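Local coordinates for mitogen activated protein kinase, putative (Leishmania donovani, PDB 4QNY) that probably phosphorylates serine or threonine residues of target proteins, using ATP and magnesium, as other mitogen-activated protein kinases do, at residues E57-E60 and L64-R67; R70-L75 and D99-V104. All coordinates share one frame; numbering follows the deposited sequence.

Contacts 1 and 2 both pack helix 62-77 of the kinase N-lobe, at its start and in its second half. Contact 1 sets its first turn against the loop that leads into it, residues 57-60; contact 2 sets residues 70-75 against strand 101-106. Both are largely buried and apolar, without a hydrogen bond between their segments, but contact 1 also brings backbone carbonyls against the helix and reaches partly exposed Leu64, whereas all the touching residues of contact 2 are buried and Glu71 of its helix lies beside the nucleotide. Phe59 joins the two: its CZ lies 3.5 Å from CD1 of Phe101.

Contact 1: residues E57-E60 and L64-R67; sequences EIFE and LAKR
Ile58 meets the first turn of helix 62-77 with both its side chain and its carbonyl. CD1, at the end of its longer branch, comes within 3.7 Å of Leu64 CB, the two side chains slanting past each other. The carbonyl oxygen of Ile58 lies against the same methylene, 3.5 Å from Leu64 CB. It is also 3.4 Å from Ala65 N, but the angle is too poor for a hydrogen bond, so this approach is one of packing. Leu64 in turn lays its CD1 branch 3.5 Å from the carbonyl oxygen of Glu57, and thus spans two successive carbonyls of the loop. With CG anti to its own carbonyl carbon (chi1 -70°), Leu64 turns its CD1 branch back over the loop.

Ala65 continues the packing: its CB is 3.7 Å from the carbonyl oxygen of Ile58. More distant are Ile58 CG2, 4.4 Å from that methyl, and the Phe59 ring, which approaches it obliquely through CD1. Within the loop, Ile58 CG2 sits over the centre of one face of that ring, 4.1 Å above its plane, so the two neighbouring side chains pack on each other as well as on the helix.

The arrangement is a local one, a loop folded back on the helix that follows it, close to the nucleotide: the Ile58 side chain is about 6 Å from the bound ATP analogue. Tyr33, in the turn between strands 22-31 and 34-41, touches Glu57, Ile58 and Leu64. Phe98 meets Phe59 edge-to-face, and the C-terminal helix 337-349 packs on Phe59 and Ala65.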
ATOM      1  N   GLU A  57     -18.274   3.188 -11.630  1.00 34.09           N
ATOM      2  CA  GLU A  57     -18.168   4.383 -10.801  1.00 32.85           C
ATOM      3  C   GLU A  57     -16.812   5.065 -10.963  1.00 32.91           C
ATOM      4  O   GLU A  57     -16.664   6.250 -10.665  1.00 37.61           O
ATOM      5  CB  GLU A  57     -18.416   4.032  -9.332  1.00 39.72           C
ATOM      6  CG  GLU A  57     -19.379   2.865  -9.120  1.00 49.34           C
ATOM      7  CD  GLU A  57     -20.766   3.103  -9.700  1.00 65.02           C
ATOM      8  OE1 GLU A  57     -21.135   4.272  -9.943  1.00 77.19           O
ATOM      9  OE2 GLU A  57     -21.492   2.109  -9.915  1.00 71.78           O
ATOM     10  N   ILE A  58     -15.827   4.312 -11.441  1.00 22.51           N
ATOM     11  CA  ILE A  58     -14.503   4.859 -11.716  1.00 25.72           C
ATOM     12  C   ILE A  58     -14.557   5.805 -12.917  1.00 29.36           C
ATOM     13  O   ILE A  58     -13.890   6.843 -12.935  1.00 31.05           O
ATOM     14  CB  ILE A  58     -13.474   3.728 -11.962  1.00 25.47           C
ATOM     15  CG1 ILE A  58     -12.937   3.202 -10.630  1.00 20.65           C
ATOM     16  CG2 ILE A  58     -12.313   4.209 -12.821  1.00 20.71           C
ATOM     17  CD1 ILE A  58     -12.151   4.228  -9.840  1.00 30.28           C
ATOM     18  N   PHE A  59     -15.377   5.456 -13.903  1.00 26.35           N
ATOM     19  CA  PHE A  59     -15.470   6.238 -15.133  1.00 37.40           C
ATOM     20  C   PHE A  59     -16.560   7.305 -15.079  1.00 37.56           C
ATOM     21  O   PHE A  59     -16.974   7.831 -16.112  1.00 39.70           O
ATOM     22  CB  PHE A  59     -15.705   5.310 -16.324  1.00 41.76           C
ATOM     23  CG  PHE A  59     -14.596   4.328 -16.542  1.00 42.23           C
ATOM     24  CD1 PHE A  59     -13.430   4.715 -17.179  1.00 40.12           C
ATOM     25  CD2 PHE A  59     -14.710   3.023 -16.093  1.00 40.73           C
ATOM     26  CE1 PHE A  59     -12.402   3.816 -17.374  1.00 37.25           C
ATOM     27  CE2 PHE A  59     -13.686   2.120 -16.286  1.00 37.05           C
ATOM     28  CZ  PHE A  59     -12.529   2.518 -16.923  1.00 38.94           C
ATOM     29  N   GLU A  60     -17.023   7.621 -13.873  1.00 30.49           N
ATOM     30  CA  GLU A  60     -17.980   8.704 -13.686  1.00 33.74           C
ATOM     31  C   GLU A  60     -17.244   9.988 -13.320  1.00 45.08           C
ATOM     32  O   GLU A  60     -17.709  11.091 -13.612  1.00 49.22           O
ATOM     33  CB  GLU A  60     -19.002   8.349 -12.605  1.00 30.00           C
ATOM     34  N   LEU A  64     -10.950   9.833 -10.585  1.00 29.54           N
ATOM     35  CA  LEU A  64     -10.924   8.401 -10.309  1.00 22.04           C
ATOM     36  C   LEU A  64     -10.341   7.611 -11.477  1.00 29.29           C
ATOM     37  O   LEU A  64      -9.569   6.673 -11.281  1.00 27.80           O
ATOM     38  CB  LEU A  64     -12.333   7.896  -9.990  1.00 22.42           C
ATOM     39  CG  LEU A  64     -12.940   8.349  -8.660  1.00 36.04           C
ATOM     40  CD1 LEU A  64     -14.390   7.903  -8.547  1.00 23.76           C
ATOM     41  CD2 LEU A  64     -12.120   7.823  -7.493  1.00 33.58           C
ATOM     42  N   ALA A  65     -10.714   8.001 -12.692  1.00 22.68           N
ATOM     43  CA  ALA A  65     -10.257   7.310 -13.890  1.00 22.55           C
ATOM     44  C   ALA A  65      -8.770   7.546 -14.140  1.00 24.42           C
ATOM     45  O   ALA A  65      -8.074   6.667 -14.646  1.00 20.68           O
ATOM     46  CB  ALA A  65     -11.074   7.749 -15.096  1.00 28.16           C
ATOM     47  N   LYS A  66      -8.287   8.732 -13.789  1.00 30.80           N
ATOM     48  CA  LYS A  66      -6.871   9.044 -13.945  1.00 32.59           C
ATOM     49  C   LYS A  66      -6.033   8.238 -12.956  1.00 31.84           C
ATOM     50  O   LYS A  66      -4.885   7.896 -13.237  1.00 32.91           O
ATOM     51  CB  LYS A  66      -6.620  10.543 -13.759  1.00 37.39           C
ATOM     52  CG  LYS A  66      -7.045  11.398 -14.946  1.00 40.58           C
ATOM     53  CD  LYS A  66      -7.011  12.883 -14.608  1.00 50.88           C
ATOM     54  CE  LYS A  66      -5.587  13.413 -14.526  1.00 56.27           C
ATOM     55  NZ  LYS A  66      -4.989  13.625 -15.873  1.00 60.62           N
ATOM     56  N   ARG A  67      -6.616   7.932 -11.801  1.00 20.63           N
ATOM     57  CA  ARG A  67      -5.933   7.139 -10.788  1.00 24.30           C
ATOM     58  C   ARG A  67      -5.746   5.695 -11.239  1.00 28.23           C
ATOM     59  O   ARG A  67      -4.686   5.104 -11.028  1.00 22.52           O
ATOM     60  CB  ARG A  67      -6.704   7.167  -9.467  1.00 25.80           C
ATOM     61  CG  ARG A  67      -6.617   8.479  -8.712  1.00 30.35           C
ATOM     62  CD  ARG A  67      -7.331   8.379  -7.375  1.00 31.45           C
ATOM     63  NE  ARG A  67      -7.304   9.637  -6.638  1.00 40.97           N
ATOM     64  CZ  ARG A  67      -7.899   9.828  -5.465  1.00 44.92           C
ATOM     65  NH1 ARG A  67      -7.823  11.008  -4.864  1.00 43.83           N
ATOM     66  NH2 ARG A  67      -8.570   8.837  -4.893  1.00 43.05           N
TER

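Contact 2: residues R70-L75 and D99-V104; sequences REIKLL and DHFYIV. With ANP (phosphoaminophosphonic acid-adenylate ester), chain D.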
ATOM      1  N   ARG A  70      -3.060   5.386 -14.033  1.00 34.21           N
ATOM      2  CA  ARG A  70      -1.718   5.448 -13.472  1.00 32.67           C
ATOM      3  C   ARG A  70      -1.341   4.125 -12.810  1.00 26.43           C
ATOM      4  O   ARG A  70      -0.196   3.686 -12.891  1.00 27.03           O
ATOM      5  CB  ARG A  70      -1.610   6.596 -12.465  1.00 31.16           C
ATOM      6  CG  ARG A  70      -0.261   6.687 -11.771  1.00 34.08           C
ATOM      7  CD  ARG A  70      -0.229   7.807 -10.743  1.00 35.37           C
ATOM      8  NE  ARG A  70      -0.224   9.130 -11.364  1.00 38.47           N
ATOM      9  CZ  ARG A  70      -0.098  10.269 -10.691  1.00 47.19           C
ATOM     10  NH1 ARG A  70       0.036  10.250  -9.371  1.00 21.60           N
ATOM     11  NH2 ARG A  70      -0.103  11.427 -11.336  1.00 46.54           N
ATOM     12  N   GLU A  71      -2.316   3.490 -12.165  1.00 22.16           N
ATOM     13  CA  GLU A  71      -2.084   2.226 -11.471  1.00 22.04           C
ATOM     14  C   GLU A  71      -1.676   1.117 -12.439  1.00 27.46           C
ATOM     15  O   GLU A  71      -0.746   0.357 -12.166  1.00 27.72           O
ATOM     16  CB  GLU A  71      -3.330   1.806 -10.689  1.00 23.85           C
ATOM     17  CG  GLU A  71      -3.160   0.513  -9.906  1.00 34.00           C
ATOM     18  CD  GLU A  71      -4.410   0.120  -9.140  1.00 46.93           C
ATOM     19  OE1 GLU A  71      -5.305   0.976  -8.978  1.00 49.41           O
ATOM     20  OE2 GLU A  71      -4.496  -1.045  -8.700  1.00 48.88           O
ATOM     21  N   ILE A  72      -2.376   1.028 -13.566  1.00 19.16           N
ATOM     22  CA  ILE A  72      -2.043   0.046 -14.595  1.00 19.46           C
ATOM     23  C   ILE A  72      -0.665   0.331 -15.185  1.00 20.05           C
ATOM     24  O   ILE A  72       0.133  -0.585 -15.391  1.00 20.78           O
ATOM     25  CB  ILE A  72      -3.101   0.022 -15.721  1.00 26.57           C
ATOM     26  CG1 ILE A  72      -4.271  -0.876 -15.326  1.00 22.85           C
ATOM     27  CG2 ILE A  72      -2.505  -0.484 -17.025  1.00 41.07           C
ATOM     28  CD1 ILE A  72      -5.521  -0.127 -14.978  1.00 33.91           C
ATOM     29  N   LYS A  73      -0.389   1.606 -15.444  1.00 23.56           N
ATOM     30  CA  LYS A  73       0.906   2.015 -15.977  1.00 26.61           C
ATOM     31  C   LYS A  73       2.043   1.625 -15.039  1.00 21.18           C
ATOM     32  O   LYS A  73       3.089   1.152 -15.482  1.00 27.81           O
ATOM     33  CB  LYS A  73       0.934   3.524 -16.228  1.00 32.19           C
ATOM     34  CG  LYS A  73       0.268   3.954 -17.524  1.00 33.58           C
ATOM     35  CD  LYS A  73       0.625   5.394 -17.862  1.00 44.04           C
ATOM     36  CE  LYS A  73       0.314   5.718 -19.313  1.00 52.40           C
ATOM     37  NZ  LYS A  73       0.831   7.062 -19.701  1.00 57.92           N
ATOM     38  N   LEU A  74       1.829   1.822 -13.742  1.00 20.54           N
ATOM     39  CA  LEU A  74       2.835   1.488 -12.740  1.00 20.67           C
ATOM     40  C   LEU A  74       3.055  -0.017 -12.640  1.00 20.74           C
ATOM     41  O   LEU A  74       4.190  -0.477 -12.529  1.00 22.47           O
ATOM     42  CB  LEU A  74       2.434   2.052 -11.377  1.00 20.19           C
ATOM     43  CG  LEU A  74       2.587   3.565 -11.220  1.00 25.62           C
ATOM     44  CD1 LEU A  74       1.753   4.057 -10.059  1.00 19.98           C
ATOM     45  CD2 LEU A  74       4.048   3.936 -11.025  1.00 27.01           C
ATOM     46  N   LEU A  75       1.966  -0.782 -12.681  1.00 20.28           N
ATOM     47  CA  LEU A  75       2.056  -2.238 -12.625  1.00 23.52           C
ATOM     48  C   LEU A  75       2.858  -2.786 -13.801  1.00 26.72           C
ATOM     49  O   LEU A  75       3.644  -3.721 -13.648  1.00 31.99           O
ATOM     50  CB  LEU A  75       0.659  -2.864 -12.603  1.00 21.05           C
ATOM     51  CG  LEU A  75      -0.112  -2.757 -11.287  1.00 32.67           C
ATOM     52  CD1 LEU A  75      -1.545  -3.233 -11.463  1.00 27.46           C
ATOM     53  CD2 LEU A  75       0.587  -3.549 -10.192  1.00 19.50           C
ATOM     54  N   ASP A  99     -17.685   0.462 -19.887  1.00 23.43           N
ATOM     55  CA  ASP A  99     -18.080   0.995 -18.592  1.00 23.40           C
ATOM     56  C   ASP A  99     -17.440   0.165 -17.485  1.00 24.14           C
ATOM     57  O   ASP A  99     -17.794   0.286 -16.313  1.00 28.55           O
ATOM     58  CB  ASP A  99     -19.604   1.013 -18.450  1.00 27.91           C
ATOM     59  CG  ASP A  99     -20.214  -0.374 -18.511  1.00 24.39           C
ATOM     60  OD1 ASP A  99     -21.376  -0.531 -18.083  1.00 39.85           O
ATOM     61  OD2 ASP A  99     -19.535  -1.309 -18.989  1.00 37.77           O
ATOM     62  N   HIS A 100     -16.491  -0.678 -17.882  1.00 27.12           N
ATOM     63  CA  HIS A 100     -15.784  -1.566 -16.965  1.00 28.30           C
ATOM     64  C   HIS A 100     -14.594  -2.200 -17.673  1.00 21.01           C
ATOM     65  O   HIS A 100     -14.544  -2.229 -18.901  1.00 21.37           O
ATOM     66  CB  HIS A 100     -16.712  -2.662 -16.441  1.00 21.60           C
ATOM     67  CG  HIS A 100     -16.956  -3.759 -17.429  1.00 27.69           C
ATOM     68  ND1 HIS A 100     -17.845  -3.636 -18.475  1.00 25.47           N
ATOM     69  CD2 HIS A 100     -16.415  -4.995 -17.539  1.00 27.60           C
ATOM     70  CE1 HIS A 100     -17.848  -4.751 -19.183  1.00 27.41           C
ATOM     71  NE2 HIS A 100     -16.987  -5.591 -18.637  1.00 25.02           N
ATOM     72  N   PHE A 101     -13.643  -2.715 -16.899  1.00 23.31           N
ATOM     73  CA  PHE A 101     -12.534  -3.484 -17.459  1.00 25.33           C
ATOM     74  C   PHE A 101     -11.814  -4.267 -16.364  1.00 24.52           C
ATOM     75  O   PHE A 101     -11.999  -4.002 -15.176  1.00 19.62           O
ATOM     76  CB  PHE A 101     -11.555  -2.571 -18.209  1.00 26.69           C
ATOM     77  CG  PHE A 101     -10.629  -1.798 -17.318  1.00 31.52           C
ATOM     78  CD1 PHE A 101     -11.041  -0.619 -16.723  1.00 37.34           C
ATOM     79  CD2 PHE A 101      -9.333  -2.237 -17.098  1.00 26.39           C
ATOM     80  CE1 PHE A 101     -10.186   0.099 -15.913  1.00 32.90           C
ATOM     81  CE2 PHE A 101      -8.475  -1.525 -16.289  1.00 22.80           C
ATOM     82  CZ  PHE A 101      -8.902  -0.354 -15.695  1.00 27.36           C
ATOM     83  N   TYR A 102     -10.999  -5.235 -16.773  1.00 31.84           N
ATOM     84  CA  TYR A 102     -10.344  -6.136 -15.829  1.00 31.37           C
ATOM     85  C   TYR A 102      -8.826  -5.989 -15.806  1.00 26.46           C
ATOM     86  O   TYR A 102      -8.182  -5.860 -16.848  1.00 33.40           O
ATOM     87  CB  TYR A 102     -10.705  -7.588 -16.149  1.00 20.10           C
ATOM     88  CG  TYR A 102     -12.081  -7.996 -15.678  1.00 29.66           C
ATOM     89  CD1 TYR A 102     -12.259  -8.607 -14.444  1.00 26.29           C
ATOM     90  CD2 TYR A 102     -13.203  -7.766 -16.464  1.00 20.66           C
ATOM     91  CE1 TYR A 102     -13.514  -8.982 -14.008  1.00 25.88           C
ATOM     92  CE2 TYR A 102     -14.463  -8.137 -16.035  1.00 20.98           C
ATOM     93  CZ  TYR A 102     -14.612  -8.745 -14.806  1.00 25.06           C
ATOM     94  OH  TYR A 102     -15.863  -9.116 -14.371  1.00 22.91           O
ATOM     95  N   ILE A 103      -8.266  -6.017 -14.602  1.00 26.49           N
ATOM     96  CA  ILE A 103      -6.822  -6.033 -14.414  1.00 25.55           C
ATOM     97  C   ILE A 103      -6.379  -7.435 -14.016  1.00 19.84           C
ATOM     98  O   ILE A 103      -6.829  -7.968 -13.002  1.00 24.54           O
ATOM     99  CB  ILE A 103      -6.376  -5.028 -13.337  1.00 21.10           C
ATOM    100  CG1 ILE A 103      -6.810  -3.611 -13.716  1.00 21.35           C
ATOM    101  CG2 ILE A 103      -4.870  -5.098 -13.134  1.00 21.86           C
ATOM    102  CD1 ILE A 103      -6.645  -2.608 -12.597  1.00 18.48           C
ATOM    103  N   VAL A 104      -5.503  -8.030 -14.818  1.00 19.96           N
ATOM    104  CA  VAL A 104      -5.057  -9.396 -14.576  1.00 20.43           C
ATOM    105  C   VAL A 104      -3.644  -9.431 -14.000  1.00 26.92           C
ATOM    106  O   VAL A 104      -2.688  -9.005 -14.647  1.00 24.07           O
ATOM    107  CB  VAL A 104      -5.100 -10.233 -15.866  1.00 30.00           C
ATOM    108  CG1 VAL A 104      -4.562 -11.629 -15.613  1.00 21.84           C
ATOM    109  CG2 VAL A 104      -6.521 -10.293 -16.407  1.00 21.12           C
TER
HETATM  110  PG  ANP D 402      -7.959   0.283  -5.525  1.00113.16           P
HETATM  111  O1G ANP D 402      -8.965  -0.571  -6.230  1.00112.11           O
HETATM  112  O2G ANP D 402      -6.671   0.410  -6.427  1.00 39.62           O
HETATM  113  O3G ANP D 402      -8.566   1.727  -5.301  1.00 61.08           O
HETATM  114  PB  ANP D 402      -8.266  -1.856  -3.690  1.00 24.36           P
HETATM  115  O1B ANP D 402      -9.737  -1.772  -3.936  1.00 41.58           O
HETATM  116  O2B ANP D 402      -8.034  -2.201  -2.190  1.00 13.73           O
HETATM  117  N3B ANP D 402      -7.528  -0.382  -4.023  1.00 33.02           N
HETATM  118  PA  ANP D 402      -6.483  -3.933  -4.118  1.00 22.80           P
HETATM  119  O1A ANP D 402      -5.861  -3.468  -2.857  1.00 20.43           O
HETATM  120  O2A ANP D 402      -5.490  -4.013  -5.281  1.00 21.54           O
HETATM  121  O3A ANP D 402      -7.658  -2.967  -4.605  1.00 30.52           O
HETATM  122  O5' ANP D 402      -7.146  -5.345  -3.843  1.00 25.62           O
HETATM  123  C5' ANP D 402      -8.016  -5.574  -2.714  1.00 26.91           C
HETATM  124  C4' ANP D 402      -7.663  -6.898  -2.082  1.00 21.07           C
HETATM  125  O4' ANP D 402      -7.640  -7.931  -3.087  1.00 22.84           O
HETATM  126  C3' ANP D 402      -6.290  -6.969  -1.429  1.00 20.08           C
HETATM  127  O3' ANP D 402      -6.325  -6.447  -0.105  1.00 25.61           O
HETATM  128  C2' ANP D 402      -6.002  -8.471  -1.445  1.00 25.53           C
HETATM  129  O2' ANP D 402      -6.591  -9.131  -0.329  1.00 21.23           O
HETATM  130  C1' ANP D 402      -6.679  -8.915  -2.748  1.00 28.79           C
HETATM  131  N9  ANP D 402      -5.754  -9.063  -3.867  1.00 26.50           N
HETATM  132  C8  ANP D 402      -5.360  -8.092  -4.746  1.00 18.58           C
HETATM  133  N7  ANP D 402      -4.510  -8.504  -5.662  1.00 16.66           N
HETATM  134  C5  ANP D 402      -4.338  -9.844  -5.353  1.00 11.82           C
HETATM  135  C6  ANP D 402      -3.554 -10.857  -5.949  1.00 15.93           C
HETATM  136  N6  ANP D 402      -2.773 -10.663  -7.014  1.00 21.42           N
HETATM  137  N1  ANP D 402      -3.605 -12.092  -5.400  1.00 18.56           N
HETATM  138  C2  ANP D 402      -4.384 -12.291  -4.332  1.00 15.93           C
HETATM  139  N3  ANP D 402      -5.163 -11.417  -3.689  1.00 21.21           N
HETATM  140  C4  ANP D 402      -5.093 -10.207  -4.254  1.00 21.29           C
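The regulatory helix of the protein kinase N-lobe, known as helix C, here packs on the five-stranded sheet, placing Glu71 beside the nucleotide and in a salt bridge with Lys52. Ile72 and Ile103 share most of the contact. Ile72 CD1 reaches the edge of the Phe101 ring, near the ring plane and 3.5 Å from CZ, the two side chains approaching from opposite directions. The same methyl lies 3.6 Å from Ile103 CD1, so a single carbon fills the angle between two strand residues. The chi2 of Ile72, 107° and well away from a staggered value, places CD1 there. One turn on, Leu75 sets CD1 4.2 Å from Ile103 CG2, the side chains crossing at about a right angle. Phe101 and Ile103, two apart on the strand, share the face turned to the helix.

Glu71 leaves the same helix toward the phosphates. CG is anti to the backbone N (chi1 -179°) and the chain runs on extended, which brings OE1 to 2.9 Å from ANP O2G. OE2 pairs with Lys52 NZ, itself hydrogen-bonded to the nucleotide, in the lysine-glutamate bridge characteristic of the helix-C-in position, which active kinases require but which does not alone establish activity.

The segment axes pass 10.8 Å apart at 26°, the helix running roughly along the strand. Strand 101-106 lies between strand 47-54, bonded through the backbones of Phe101 and Ile103, and strand 86-90, whose Ile89 and Leu86 touch Ile72 and Ile103, while Tyr102 packs on helix 8-16.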